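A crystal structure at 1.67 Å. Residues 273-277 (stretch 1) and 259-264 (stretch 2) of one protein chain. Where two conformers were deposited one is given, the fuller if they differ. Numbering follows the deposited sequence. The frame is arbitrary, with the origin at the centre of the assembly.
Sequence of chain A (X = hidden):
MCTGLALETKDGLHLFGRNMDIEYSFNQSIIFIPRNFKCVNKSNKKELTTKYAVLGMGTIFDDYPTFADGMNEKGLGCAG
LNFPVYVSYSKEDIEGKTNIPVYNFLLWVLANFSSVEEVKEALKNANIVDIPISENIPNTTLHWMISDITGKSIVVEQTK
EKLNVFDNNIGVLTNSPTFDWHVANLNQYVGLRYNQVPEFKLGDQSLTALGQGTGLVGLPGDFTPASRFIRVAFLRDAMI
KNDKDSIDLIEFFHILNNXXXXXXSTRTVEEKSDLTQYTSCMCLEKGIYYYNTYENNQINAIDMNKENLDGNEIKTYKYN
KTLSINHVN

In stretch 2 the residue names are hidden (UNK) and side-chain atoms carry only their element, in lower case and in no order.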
# COMPACT_ATOMS: atom_id res chain seq x y z
N SER A 273 19.33 -1.28 -16.42
CA SER A 273 18.40 -2.18 -15.75
C SER A 273 19.09 -3.02 -14.68
O SER A 273 20.02 -3.78 -14.97
CB SER A 273 17.68 -3.09 -16.75
OG SER A 273 16.77 -2.34 -17.53
N ASP A 274 18.64 -2.86 -13.44
CA ASP A 274 19.08 -3.68 -12.32
C ASP A 274 18.37 -5.03 -12.42
O ASP A 274 17.14 -5.08 -12.54
CB ASP A 274 18.74 -2.99 -11.00
CG ASP A 274 19.63 -3.43 -9.85
OD1 ASP A 274 20.47 -4.33 -10.02
OD2 ASP A 274 19.47 -2.86 -8.74
N LEU A 275 19.14 -6.11 -12.40
CA LEU A 275 18.61 -7.46 -12.59
C LEU A 275 19.04 -8.39 -11.47
O LEU A 275 20.10 -8.20 -10.88
CB LEU A 275 19.11 -8.07 -13.91
CG LEU A 275 19.18 -7.29 -15.22
CD1 LEU A 275 19.74 -8.16 -16.33
CD2 LEU A 275 17.81 -6.75 -15.60
N THR A 276 18.22 -9.41 -11.20
CA THR A 276 18.69 -10.57 -10.44
C THR A 276 19.54 -11.38 -11.42
O THR A 276 19.00 -12.18 -12.21
CB THR A 276 17.54 -11.39 -9.84
OG1 THR A 276 16.83 -10.58 -8.89
CG2 THR A 276 18.07 -12.64 -9.14
N GLN A 277 20.85 -11.16 -11.38
CA GLN A 277 21.78 -11.77 -12.32
C GLN A 277 21.87 -13.28 -12.13
O GLN A 277 21.92 -14.04 -13.11
CB GLN A 277 23.17 -11.14 -12.19
CG GLN A 277 23.23 -9.65 -12.52
CD GLN A 277 23.23 -9.33 -14.01
OE1 GLN A 277 23.05 -8.18 -14.40
NE2 GLN A 277 23.44 -10.34 -14.84
N UNK A 259 11.06 -12.01 -5.23
CA UNK A 259 11.77 -10.75 -4.98
C UNK A 259 12.86 -10.47 -6.02
O UNK A 259 13.67 -9.56 -5.86
c UNK A 259 13.22 -11.88 -3.22
c UNK A 259 12.34 -10.67 -3.54
c UNK A 259 11.21 -10.54 -2.52
N UNK A 260 12.85 -11.25 -7.11
CA UNK A 260 13.81 -11.07 -8.19
C UNK A 260 13.47 -9.85 -9.05
O UNK A 260 12.30 -9.58 -9.34
c UNK A 260 13.87 -12.33 -9.06
N UNK A 261 14.51 -9.11 -9.44
CA UNK A 261 14.34 -7.95 -10.31
C UNK A 261 14.22 -8.36 -11.77
O UNK A 261 14.90 -9.30 -12.21
c UNK A 261 15.49 -6.95 -10.13
c UNK A 261 15.52 -6.29 -8.76
c UNK A 261 16.81 -4.83 -6.82
s UNK A 261 16.95 -5.23 -8.56
N UNK A 262 13.37 -7.65 -12.51
CA UNK A 262 13.03 -7.97 -13.89
C UNK A 262 13.49 -6.84 -14.81
O UNK A 262 13.29 -5.66 -14.50
c UNK A 262 11.14 -8.61 -15.48
c UNK A 262 10.98 -9.22 -13.06
c UNK A 262 11.50 -8.19 -14.06
N UNK A 263 14.11 -7.19 -15.94
CA UNK A 263 14.66 -6.21 -16.88
C UNK A 263 13.68 -5.11 -17.25
O UNK A 263 12.55 -5.39 -17.66
n UNK A 263 19.36 -6.98 -19.84
c UNK A 263 15.18 -6.90 -18.15
n UNK A 263 19.13 -9.26 -19.70
c UNK A 263 16.55 -6.70 -20.27
n UNK A 263 17.28 -7.96 -20.07
c UNK A 263 18.59 -8.06 -19.87
c UNK A 263 16.15 -6.04 -18.96
N UNK A 264 14.12 -3.86 -17.10
CA UNK A 264 13.34 -2.70 -17.53
C UNK A 264 12.66 -1.89 -16.45
O UNK A 264 12.46 -0.68 -16.61
O HOH W 1 15.26 -3.70 -14.22

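Position 259 carries three side-chain carbons, one bonded to the backbone and bearing the other two, and none of them touches stretch 1. A fork at the first carbon with no heteroatom is valine. Val259 is buried, its branched aliphatic side chain packed elsewhere in the structure.

Position 260 has a single side-chain carbon. This CB lies 3.4 Å from OG1 of Thr276, and CA of position 260 is closer still, 3.1 Å from the same OG1. One carbon alone means alanine. The small Ala260 packs its CB against the threonine hydroxyl, which also lies close to the backbone.

At position 261 the side chain is an unbranched run of two carbons, a sulfur and a last carbon. Its CB points toward stretch 1 and sits 4.0 Å from CA of Leu275, while the sulfur of position 261 lies 3.5 Å from OD2 of Asp274. Such a thioether is methionine. With chi1 m and both later angles t, the chain of Met261 is extended. A long, flexible, largely apolar side chain suits this buried place, where it covers more of the contact than any other residue of its stretch.

Position 262 again shows three carbons forked at the first. CB points away from stretch 1, and the side chain stays clear of it. The fork makes it valine; what Val262 offers the contact is its backbone.

Position 263 has three carbons, a nitrogen, then a carbon bearing two more nitrogens. CD1 of Leu275 lies over one face of that flat terminal group, while CD2 of Leu275 rests 3.4 Å from CA of position 263. The flat group is a guanidinium, so the residue is arginine, with NH2 of Arg263 3.6 Å from CD1 of Leu275. The residue thus provides both backbone and a planar surface for the leucine methyls.

Position 264 has no side-chain atoms and is glycine. Its phi/psi of 105/-29 would jam a CB against the preceding carbonyl oxygen, which by itself calls for glycine.

The two stretches run in nearly opposite directions, joined by a few polar links. N of Met261 donates to OG1 of Thr276 at 2.8 Å, and N of Thr276 returns a weak bond to O of Met261 at 3.5 Å. Farther along, N of Gly264 gives a weak bond to OG of Ser273 at 3.1 Å. Water 1 sits between the backbones, its oxygen 2.8 Å from O of Val262 and 2.9 Å from O of Asp274. Around these links, Leu275, Met261 and Arg263 supply much of the packing.

Stretch 2 (259-264) VAMVRG
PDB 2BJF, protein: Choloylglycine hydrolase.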